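Local coordinates for CYTH domain-containing protein (Pyrococcus horikoshii, PDB 2DC4) that is of unknown function but has the barrel fold of CYTH proteins and so probably binds triphosphate-containing or related organic phosphate substrates within its charged tunnel, at residues A[109-113]-A[124-130]; A[1-5]-A[67-72]; A[28-34]-A[45-51]. The contacts are given in a common frame with arbitrary orientation. Numbering follows the deposited sequence.

Contact 1 of 3, residues A[109-113]-A[124-130]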
loop_
_atom_site.group_PDB
_atom_site.type_symbol
_atom_site.label_atom_id
_atom_site.label_comp_id
_atom_site.label_asym_id
_atom_site.label_seq_id
_atom_site.Cartn_x
_atom_site.Cartn_y
_atom_site.Cartn_z
ATOM N N ASN A 109 20.106 20.827 -6.327
ATOM C CA ASN A 109 19.478 19.603 -6.808
ATOM C C ASN A 109 20.135 18.348 -6.240
ATOM O O ASN A 109 19.881 17.239 -6.702
ATOM C CB ASN A 109 19.526 19.569 -8.334
ATOM C CG ASN A 109 20.939 19.561 -8.870
ATOM O OD1 ASN A 109 21.838 20.196 -8.308
ATOM N ND2 ASN A 109 21.145 18.852 -9.969
ATOM N N VAL A 110 20.978 18.537 -5.234
ATOM C CA VAL A 110 21.663 17.414 -4.599
ATOM C C VAL A 110 21.130 17.170 -3.196
ATOM O O VAL A 110 20.873 18.109 -2.445
ATOM C CB VAL A 110 23.188 17.669 -4.506
ATOM C CG1 VAL A 110 23.855 16.612 -3.621
ATOM C CG2 VAL A 110 23.796 17.638 -5.900
ATOM N N THR A 111 20.962 15.897 -2.857
ATOM C CA THR A 111 20.493 15.516 -1.540
ATOM C C THR A 111 21.544 14.611 -0.916
ATOM O O THR A 111 22.046 13.685 -1.558
ATOM C CB THR A 111 19.156 14.749 -1.614
ATOM O OG1 THR A 111 18.155 15.597 -2.191
ATOM C CG2 THR A 111 18.707 14.316 -0.219
ATOM N N PHE A 112 21.894 14.912 0.327
ATOM C CA PHE A 112 22.864 14.114 1.054
ATOM C C PHE A 112 22.100 13.303 2.082
ATOM O O PHE A 112 21.318 13.857 2.856
ATOM C CB PHE A 112 23.870 15.005 1.792
ATOM C CG PHE A 112 24.642 15.929 0.899
ATOM C CD1 PHE A 112 24.172 17.211 0.628
ATOM C CD2 PHE A 112 25.835 15.513 0.317
ATOM C CE1 PHE A 112 24.879 18.067 -0.212
ATOM C CE2 PHE A 112 26.552 16.359 -0.525
ATOM C CZ PHE A 112 26.075 17.639 -0.792
ATOM N N GLU A 113 22.301 11.993 2.080
ATOM C CA GLU A 113 21.648 11.147 3.071
ATOM C C GLU A 113 22.779 10.473 3.832
ATOM O O GLU A 113 23.417 9.557 3.319
ATOM C CB GLU A 113 20.758 10.092 2.406
ATOM C CG GLU A 113 19.712 10.671 1.448
ATOM C CD GLU A 113 18.742 9.629 0.928
ATOM O OE1 GLU A 113 19.180 8.514 0.572
ATOM O OE2 GLU A 113 17.535 9.932 0.858
ATOM N N LEU A 124 27.223 7.423 3.229
ATOM C CA LEU A 124 26.679 8.678 2.733
ATOM C C LEU A 124 26.189 8.411 1.328
ATOM O O LEU A 124 26.940 7.920 0.488
ATOM C CB LEU A 124 27.744 9.781 2.671
ATOM C CG LEU A 124 27.284 11.026 1.887
ATOM C CD1 LEU A 124 26.221 11.772 2.681
ATOM C CD2 LEU A 124 28.468 11.945 1.597
ATOM N N ASP A 125 24.918 8.703 1.073
ATOM C CA ASP A 125 24.381 8.543 -0.263
ATOM C C ASP A 125 24.276 9.955 -0.819
ATOM O O ASP A 125 23.737 10.846 -0.161
ATOM C CB ASP A 125 22.985 7.912 -0.235
ATOM C CG ASP A 125 23.026 6.410 -0.060
ATOM O OD1 ASP A 125 23.700 5.739 -0.870
ATOM O OD2 ASP A 125 22.377 5.894 0.873
ATOM N N ILE A 126 24.828 10.172 -2.006
ATOM C CA ILE A 126 24.730 11.479 -2.639
ATOM C C ILE A 126 23.790 11.254 -3.812
ATOM O O ILE A 126 24.087 10.482 -4.731
ATOM C CB ILE A 126 26.093 11.996 -3.146
ATOM C CG1 ILE A 126 27.092 12.067 -1.985
ATOM C CG2 ILE A 126 25.913 13.383 -3.777
ATOM C CD1 ILE A 126 28.451 12.662 -2.378
ATOM N N GLU A 127 22.647 11.929 -3.768
ATOM C CA GLU A 127 21.600 11.781 -4.771
ATOM C C GLU A 127 21.396 13.074 -5.563
ATOM O O GLU A 127 21.486 14.176 -5.038
ATOM C CB GLU A 127 20.304 11.397 -4.056
ATOM C CG GLU A 127 20.253 9.909 -3.704
ATOM C CD GLU A 127 18.924 9.593 -3.055
ATOM O OE1 GLU A 127 17.910 10.092 -3.523
ATOM O OE2 GLU A 127 18.914 8.846 -2.078
ATOM N N VAL A 128 21.089 12.947 -6.846
ATOM C CA VAL A 128 20.838 14.126 -7.661
ATOM C C VAL A 128 19.603 13.906 -8.516
ATOM O O VAL A 128 19.273 12.775 -8.869
ATOM C CB VAL A 128 22.046 14.442 -8.581
ATOM C CG1 VAL A 128 22.252 13.317 -9.570
ATOM C CG2 VAL A 128 21.825 15.762 -9.310
ATOM N N ILE A 129 18.909 14.995 -8.829
ATOM C CA ILE A 129 17.722 14.926 -9.670
ATOM C C ILE A 129 18.122 15.450 -11.046
ATOM O O ILE A 129 18.573 16.587 -11.168
ATOM C CB ILE A 129 16.589 15.802 -9.102
ATOM C CG1 ILE A 129 16.225 15.328 -7.693
ATOM C CG2 ILE A 129 15.371 15.739 -10.018
ATOM C CD1 ILE A 129 15.197 16.204 -6.998
ATOM N N THR A 130 17.976 14.618 -12.073
ATOM C CA THR A 130 18.344 15.014 -13.431
ATOM C C THR A 130 17.678 14.139 -14.490
ATOM O O THR A 130 17.380 12.967 -14.252
ATOM C CB THR A 130 19.882 14.950 -13.628
ATOM O OG1 THR A 130 20.519 15.872 -12.733
ATOM C CG2 THR A 130 20.263 15.306 -15.057
HETATM O O HOH W 1 19.739 5.903 -0.198
HETATM O O HOH W 2 20.309 6.779 2.017
HETATM O O HOH W 3 16.034 11.863 -1.543
#
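Residues 109-113 and 124-130 form part of the beta hairpin of strands 110-117 and 121-128, in the closed antiparallel barrel of the CYTH fold. Their backbone groups are paired in regular order. Thr111 and Glu127 bond reciprocally (Thr111 N to Glu127 O, 2.8 Å; Glu127 N to Thr111 O, 2.9 Å), as do Glu113 and Asp125 (Glu113 N to Asp125 O, 2.9 Å; Asp125 N to Glu113 O, 2.8 Å). A longer bond of 3.2 Å, Ile129 N to Asn109 O, extends the series. The residues between turn their backbone groups to the neighbouring strands: Phe112 bonds to Tyr105, and Leu124, Ile126 and Val128 to Phe7, Val5 and Ile3.

One face carries Thr111 and a cluster of three acids, Glu113, Asp125 and Glu127, consistent with the metal-binding side of the tunnel in relatives, although no metal is seen here. Glu113 OE1 lies only 2.7 Å from Glu127 OE2, which also crowds Glu4. Asp125 OD2 is hydrogen-bonded to the hydroxyl of Tyr159. Water W2 sits 2.5 Å from both Glu113 OE1 and Asp125 OD2, with more acceptors around it than protons to offer. Water W3 donates to Glu127 OE1 at 3.3 Å and weakly to Glu113 OE2 at 3.4 Å.

The opposite face is apolar: Val110, Phe112 and Val128 meet helix 133-146, and Val110 CG1 packs on Ile126 CG2 at 3.8 Å. Phe112 is flanked within the hairpin by Leu124, whose CD1 lies at the ring edge, 4.1 Å from Phe112 CB.

Contact 2 of 3, residues A[1-5]-A[67-72]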
loop_
_atom_site.group_PDB
_atom_site.type_symbol
_atom_site.label_atom_id
_atom_site.label_comp_id
_atom_site.label_asym_id
_atom_site.label_seq_id
_atom_site.Cartn_x
_atom_site.Cartn_y
_atom_site.Cartn_z
ATOM N N MET A 1 14.979 9.245 -13.606
ATOM C CA MET A 1 15.335 8.053 -12.782
ATOM C C MET A 1 16.149 8.448 -11.555
ATOM O O MET A 1 16.664 9.564 -11.465
ATOM C CB MET A 1 16.135 7.044 -13.614
ATOM C CG MET A 1 17.474 7.561 -14.126
ATOM S SD MET A 1 18.476 6.259 -14.891
ATOM C CE MET A 1 17.649 6.106 -16.475
ATOM N N GLU A 2 16.256 7.517 -10.613
ATOM C CA GLU A 2 17.001 7.733 -9.383
ATOM C C GLU A 2 18.489 7.586 -9.687
ATOM O O GLU A 2 18.914 6.564 -10.222
ATOM C CB GLU A 2 16.582 6.689 -8.342
ATOM C CG GLU A 2 17.159 6.884 -6.947
ATOM C CD GLU A 2 16.861 5.707 -6.028
ATOM O OE1 GLU A 2 15.702 5.244 -6.001
ATOM O OE2 GLU A 2 17.787 5.248 -5.328
ATOM N N ILE A 3 19.269 8.614 -9.365
ATOM C CA ILE A 3 20.712 8.579 -9.583
ATOM C C ILE A 3 21.402 8.853 -8.253
ATOM O O ILE A 3 21.174 9.887 -7.620
ATOM C CB ILE A 3 21.158 9.635 -10.616
ATOM C CG1 ILE A 3 20.511 9.341 -11.973
ATOM C CG2 ILE A 3 22.675 9.627 -10.749
ATOM C CD1 ILE A 3 20.887 7.985 -12.566
ATOM N N GLU A 4 22.248 7.925 -7.826
ATOM C CA GLU A 4 22.930 8.100 -6.559
ATOM C C GLU A 4 24.176 7.243 -6.409
ATOM O O GLU A 4 24.271 6.157 -6.977
ATOM C CB GLU A 4 21.967 7.790 -5.416
ATOM C CG GLU A 4 21.250 6.461 -5.559
ATOM C CD GLU A 4 20.414 6.118 -4.343
ATOM O OE1 GLU A 4 19.665 6.997 -3.869
ATOM O OE2 GLU A 4 20.498 4.966 -3.866
ATOM N N VAL A 5 25.134 7.755 -5.647
ATOM C CA VAL A 5 26.368 7.037 -5.374
ATOM C C VAL A 5 26.494 6.957 -3.858
ATOM O O VAL A 5 26.271 7.942 -3.153
ATOM C CB VAL A 5 27.592 7.766 -5.951
ATOM C CG1 VAL A 5 28.851 6.953 -5.692
ATOM C CG2 VAL A 5 27.398 7.977 -7.448
ATOM N N ASN A 67 24.735 -0.248 -9.245
ATOM C CA ASN A 67 23.706 0.075 -8.260
ATOM C C ASN A 67 23.626 1.590 -8.069
ATOM O O ASN A 67 23.450 2.073 -6.952
ATOM C CB ASN A 67 24.023 -0.602 -6.920
ATOM C CG ASN A 67 23.792 -2.102 -6.950
ATOM O OD1 ASN A 67 23.133 -2.623 -7.855
ATOM N ND2 ASN A 67 24.345 -2.807 -5.970
ATOM N N GLU A 68 23.742 2.333 -9.165
ATOM C CA GLU A 68 23.699 3.790 -9.114
ATOM C C GLU A 68 22.490 4.407 -9.808
ATOM O O GLU A 68 22.225 5.597 -9.655
ATOM C CB GLU A 68 24.985 4.366 -9.720
ATOM C CG GLU A 68 26.206 4.213 -8.824
ATOM C CD GLU A 68 27.505 4.604 -9.514
ATOM O OE1 GLU A 68 27.459 5.350 -10.514
ATOM O OE2 GLU A 68 28.576 4.172 -9.041
ATOM N N GLU A 69 21.759 3.600 -10.569
ATOM C CA GLU A 69 20.583 4.090 -11.282
ATOM C C GLU A 69 19.410 3.185 -10.943
ATOM O O GLU A 69 19.526 1.965 -11.027
ATOM C CB GLU A 69 20.837 4.073 -12.793
ATOM C CG GLU A 69 22.157 4.708 -13.202
ATOM C CD GLU A 69 22.360 4.711 -14.707
ATOM O OE1 GLU A 69 21.914 3.750 -15.368
ATOM O OE2 GLU A 69 22.976 5.667 -15.223
ATOM N N PHE A 70 18.288 3.780 -10.549
ATOM C CA PHE A 70 17.113 2.992 -10.183
ATOM C C PHE A 70 15.802 3.597 -10.652
ATOM O O PHE A 70 15.690 4.802 -10.853
ATOM C CB PHE A 70 16.963 2.861 -8.654
ATOM C CG PHE A 70 18.216 2.498 -7.917
ATOM C CD1 PHE A 70 19.264 3.405 -7.797
ATOM C CD2 PHE A 70 18.324 1.264 -7.284
ATOM C CE1 PHE A 70 20.395 3.090 -7.056
ATOM C CE2 PHE A 70 19.454 0.939 -6.540
ATOM C CZ PHE A 70 20.491 1.855 -6.426
ATOM N N TYR A 71 14.805 2.738 -10.821
ATOM C CA TYR A 71 13.465 3.199 -11.137
ATOM C C TYR A 71 12.831 3.021 -9.766
ATOM O O TYR A 71 12.946 1.949 -9.173
ATOM C CB TYR A 71 12.734 2.290 -12.120
ATOM C CG TYR A 71 11.260 2.631 -12.179
ATOM C CD1 TYR A 71 10.832 3.852 -12.696
ATOM C CD2 TYR A 71 10.304 1.774 -11.638
ATOM C CE1 TYR A 71 9.488 4.215 -12.672
ATOM C CE2 TYR A 71 8.952 2.130 -11.606
ATOM C CZ TYR A 71 8.556 3.351 -12.122
ATOM O OH TYR A 71 7.233 3.720 -12.082
ATOM N N GLU A 72 12.184 4.054 -9.249
ATOM C CA GLU A 72 11.572 3.938 -7.934
ATOM C C GLU A 72 10.087 4.247 -7.935
ATOM O O GLU A 72 9.644 5.224 -8.532
ATOM C CB GLU A 72 12.275 4.860 -6.934
ATOM C CG GLU A 72 11.642 4.849 -5.548
ATOM C CD GLU A 72 12.357 5.756 -4.566
ATOM O OE1 GLU A 72 12.506 6.960 -4.862
ATOM O OE2 GLU A 72 12.769 5.267 -3.494
HETATM O O HOH W 4 24.518 3.336 -5.040
#
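The strands of 1-5 and 67-72 run antiparallel but strongly twisted, at 138° with axes 4.8 Å apart. Glu2 and Phe70 form a hydrogen-bonded pair (Glu2 N to Phe70 O, 2.8 Å; Phe70 N to Glu2 O, 2.9 Å), Ile3 and Glu69 the non-hydrogen-bonded pair beside it. A further bond, Glu4 N to Glu68 O at 3.0 Å, carries the pairing into the turn before strand 69-76. There water W4 donates to Asn67 O at 2.5 Å and weakly to Glu4 O at 3.4 Å.

Glu2 and Glu4 are the two acids of the N-terminal ExExK signature of the CYTH family. Glu2 OE2 comes within 3.0 Å of Glu4 OE1, and Phe70 lies alongside: its CD1 is 3.4 Å from Glu2 OE2, and its ring makes a cation-pi contact with Lys60. On the other face Ile3 CD1 packs on Glu69 CG (3.6 Å) and Met1 SD on Glu69 CB (3.8 Å), near Pro133. Glu68 forms salt bridges with Lys137 and Arg66, while Tyr71 OH is hydrogen-bonded to Glu85 of the second subunit.

Contact 3 of 3, residues A[28-34]-A[45-51]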
loop_
_atom_site.group_PDB
_atom_site.type_symbol
_atom_site.label_atom_id
_atom_site.label_comp_id
_atom_site.label_asym_id
_atom_site.label_seq_id
_atom_site.Cartn_x
_atom_site.Cartn_y
_atom_site.Cartn_z
ATOM N N ILE A 28 16.230 14.479 10.645
ATOM C CA ILE A 28 16.722 13.133 10.917
ATOM C C ILE A 28 15.542 12.176 10.837
ATOM O O ILE A 28 14.456 12.487 11.331
ATOM C CB ILE A 28 17.327 13.029 12.335
ATOM C CG1 ILE A 28 18.565 13.921 12.442
ATOM C CG2 ILE A 28 17.688 11.575 12.650
ATOM C CD1 ILE A 28 19.115 14.029 13.855
ATOM N N GLU A 29 15.742 11.031 10.193
ATOM C CA GLU A 29 14.689 10.022 10.084
ATOM C C GLU A 29 15.182 8.694 10.650
ATOM O O GLU A 29 16.205 8.172 10.211
ATOM C CB GLU A 29 14.260 9.820 8.623
ATOM C CG GLU A 29 13.536 11.018 8.010
ATOM C CD GLU A 29 13.045 10.766 6.592
ATOM O OE1 GLU A 29 13.406 9.728 5.999
ATOM O OE2 GLU A 29 12.299 11.619 6.060
ATOM N N GLU A 30 14.461 8.160 11.633
ATOM C CA GLU A 30 14.813 6.870 12.219
ATOM C C GLU A 30 13.972 5.878 11.432
ATOM O O GLU A 30 12.762 5.765 11.641
ATOM C CB GLU A 30 14.456 6.842 13.705
ATOM C CG GLU A 30 15.197 7.908 14.508
ATOM C CD GLU A 30 14.942 7.808 15.996
ATOM O OE1 GLU A 30 15.227 6.738 16.573
ATOM O OE2 GLU A 30 14.463 8.800 16.589
ATOM N N GLN A 31 14.622 5.162 10.518
ATOM C CA GLN A 31 13.930 4.239 9.631
ATOM C C GLN A 31 14.104 2.756 9.914
ATOM O O GLN A 31 15.150 2.305 10.378
ATOM C CB GLN A 31 14.369 4.503 8.187
ATOM C CG GLN A 31 14.524 5.978 7.830
ATOM C CD GLN A 31 15.016 6.172 6.411
ATOM O OE1 GLN A 31 15.834 5.394 5.918
ATOM N NE2 GLN A 31 14.527 7.218 5.745
ATOM N N GLU A 32 13.054 2.003 9.612
ATOM C CA GLU A 32 13.064 0.557 9.764
ATOM C C GLU A 32 12.426 0.029 8.488
ATOM O O GLU A 32 11.244 0.278 8.237
ATOM C CB GLU A 32 12.240 0.124 10.981
ATOM C CG GLU A 32 12.255 -1.383 11.220
ATOM C CD GLU A 32 11.480 -1.800 12.458
ATOM O OE1 GLU A 32 11.681 -1.179 13.524
ATOM O OE2 GLU A 32 10.680 -2.756 12.366
ATOM N N ASP A 33 13.219 -0.668 7.676
ATOM C CA ASP A 33 12.743 -1.221 6.412
ATOM C C ASP A 33 12.657 -2.732 6.430
ATOM O O ASP A 33 13.625 -3.408 6.768
ATOM C CB ASP A 33 13.672 -0.843 5.255
ATOM C CG ASP A 33 13.859 0.644 5.107
ATOM O OD1 ASP A 33 12.974 1.400 5.545
ATOM O OD2 ASP A 33 14.894 1.051 4.532
ATOM N N VAL A 34 11.499 -3.265 6.057
ATOM C CA VAL A 34 11.331 -4.708 5.979
ATOM C C VAL A 34 11.328 -5.053 4.491
ATOM O O VAL A 34 10.421 -4.668 3.746
ATOM C CB VAL A 34 10.012 -5.172 6.640
ATOM C CG1 VAL A 34 9.796 -6.654 6.388
ATOM C CG2 VAL A 34 10.063 -4.895 8.128
ATOM N N ARG A 45 10.150 -3.128 -0.324
ATOM C CA ARG A 45 10.247 -2.965 1.116
ATOM C C ARG A 45 9.125 -2.110 1.660
ATOM O O ARG A 45 8.495 -1.337 0.933
ATOM C CB ARG A 45 11.578 -2.308 1.497
ATOM C CG ARG A 45 11.623 -0.840 1.133
ATOM C CD ARG A 45 12.951 -0.168 1.442
ATOM N NE ARG A 45 12.899 1.232 1.030
ATOM C CZ ARG A 45 13.896 1.875 0.433
ATOM N NH1 ARG A 45 15.033 1.246 0.174
ATOM N NH2 ARG A 45 13.744 3.145 0.081
ATOM N N VAL A 46 8.875 -2.275 2.950
ATOM C CA VAL A 46 7.887 -1.486 3.660
ATOM C C VAL A 46 8.717 -0.711 4.671
ATOM O O VAL A 46 9.409 -1.303 5.502
ATOM C CB VAL A 46 6.873 -2.353 4.417
ATOM C CG1 VAL A 46 6.012 -1.468 5.310
ATOM C CG2 VAL A 46 6.011 -3.127 3.434
ATOM N N ARG A 47 8.663 0.610 4.586
ATOM C CA ARG A 47 9.425 1.461 5.493
ATOM C C ARG A 47 8.573 2.166 6.536
ATOM O O ARG A 47 7.485 2.657 6.239
ATOM C CB ARG A 47 10.190 2.525 4.698
ATOM C CG ARG A 47 10.747 3.659 5.563
ATOM C CD ARG A 47 11.691 4.565 4.772
ATOM N NE ARG A 47 12.875 3.840 4.323
ATOM C CZ ARG A 47 13.753 4.309 3.438
ATOM N NH1 ARG A 47 13.583 5.508 2.900
ATOM N NH2 ARG A 47 14.799 3.574 3.090
ATOM N N LYS A 48 9.090 2.190 7.762
ATOM C CA LYS A 48 8.464 2.883 8.880
ATOM C C LYS A 48 9.467 3.928 9.369
ATOM O O LYS A 48 10.633 3.610 9.603
ATOM C CB LYS A 48 8.164 1.915 10.028
ATOM C CG LYS A 48 7.016 0.975 9.762
ATOM C CD LYS A 48 6.789 0.012 10.921
ATOM C CE LYS A 48 7.867 -1.065 10.990
ATOM N NZ LYS A 48 7.579 -2.080 12.044
ATOM N N ILE A 49 9.024 5.175 9.488
ATOM C CA ILE A 49 9.885 6.233 9.995
ATOM C C ILE A 49 9.293 6.464 11.370
ATOM O O ILE A 49 8.293 7.154 11.530
ATOM C CB ILE A 49 9.790 7.503 9.156
ATOM C CG1 ILE A 49 10.015 7.157 7.680
ATOM C CG2 ILE A 49 10.859 8.503 9.614
ATOM C CD1 ILE A 49 9.964 8.354 6.746
ATOM N N ASN A 50 9.919 5.856 12.363
ATOM C CA ASN A 50 9.421 5.911 13.722
ATOM C C ASN A 50 9.315 7.252 14.431
ATOM O O ASN A 50 8.477 7.406 15.323
ATOM C CB ASN A 50 10.213 4.907 14.550
ATOM C CG ASN A 50 10.238 3.537 13.898
ATOM O OD1 ASN A 50 9.284 2.765 14.005
ATOM N ND2 ASN A 50 11.350 3.213 13.246
ATOM N N ASN A 51 10.130 8.226 14.042
ATOM C CA ASN A 51 10.074 9.527 14.695
ATOM C C ASN A 51 9.161 10.534 13.995
ATOM O O ASN A 51 8.898 11.608 14.533
ATOM C CB ASN A 51 11.488 10.110 14.834
ATOM C CG ASN A 51 12.142 10.371 13.497
ATOM O OD1 ASN A 51 12.111 9.525 12.610
ATOM N ND2 ASN A 51 12.749 11.548 13.348
HETATM O O HOH W 5 9.035 -1.470 8.248
#
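Asp33 and Arg47 make a two-pronged salt bridge: Arg47 NE donates to Asp33 OD1 at 2.7 Å and Arg47 NH2 to Asp33 OD2 at 2.9 Å. Gln31 OE1 lies over one face of the same guanidinium, 3.4 Å from Arg47 CZ, and accepts a hydrogen bond from Lys100, while Gln31 NE2 donates to Glu29 OE1 (2.8 Å). On the other face of the sheet Lys48 NZ bridges to Glu32 OE2 at 3.2 Å; Glu32 has a second basic partner in Lys99.

Beneath these side chains runs the backbone ladder of the hairpin formed by strands 24-36 and 42-49. Glu32 and Lys48 exchange two bonds of 2.9 Å (Glu32 N to Lys48 O, Lys48 N to Glu32 O); Val34 N to Val46 O (2.9 Å) and Val46 N to Val34 O (3.0 Å) form the next rung. Water W5 donates to both Glu32 O and Val46 O at 2.8 Å. Past Ile49 the strand gives way to loop, yet the pairing persists: Asn50 N reaches Glu30 O (2.9 Å), and the Asn51 carboxamide takes the place of a backbone peptide, with ND2 donating to Ile28 O (2.8 Å) and OD1 accepting from Glu30 N (2.9 Å).

The positions of Arg45 and Arg47 are consistent with the basic lining of the tunnel that in relatives holds the phosphate chain; Arg45 is hydrogen-bonded to Tyr35. Apolar contact is sparse, as where Ile49 CG2 meets Glu29 CB at 3.8 Å. Strands 94-107 and 54-62 flank the hairpin, and helix 80-89 covers the face of Glu32 and Lys48, where Ile84 packs against Val34 and Val46.

In the fold
All three contacts belong to one closed antiparallel barrel within the CYTH domain. Along the chain, contact 3 is nested in the loop that contact 2 closes, and contact 1 follows both. Contacts 1 and 2 are neighbours, their centres 10 Å apart: strand 121-128 pairs with strand 2-8, joining the last strand to the first and closing the barrel, and Glu127 OE2 comes to 2.7 Å from Glu4 OE1. Contact 3 lies across the chain's centre, its own centre about 19 Å from that of contact 1 and 20 Å from that of contact 2. The acids of contacts 1 and 2 thus face the arginines of contact 3, consistent with a tunnel for metal-bound phosphates.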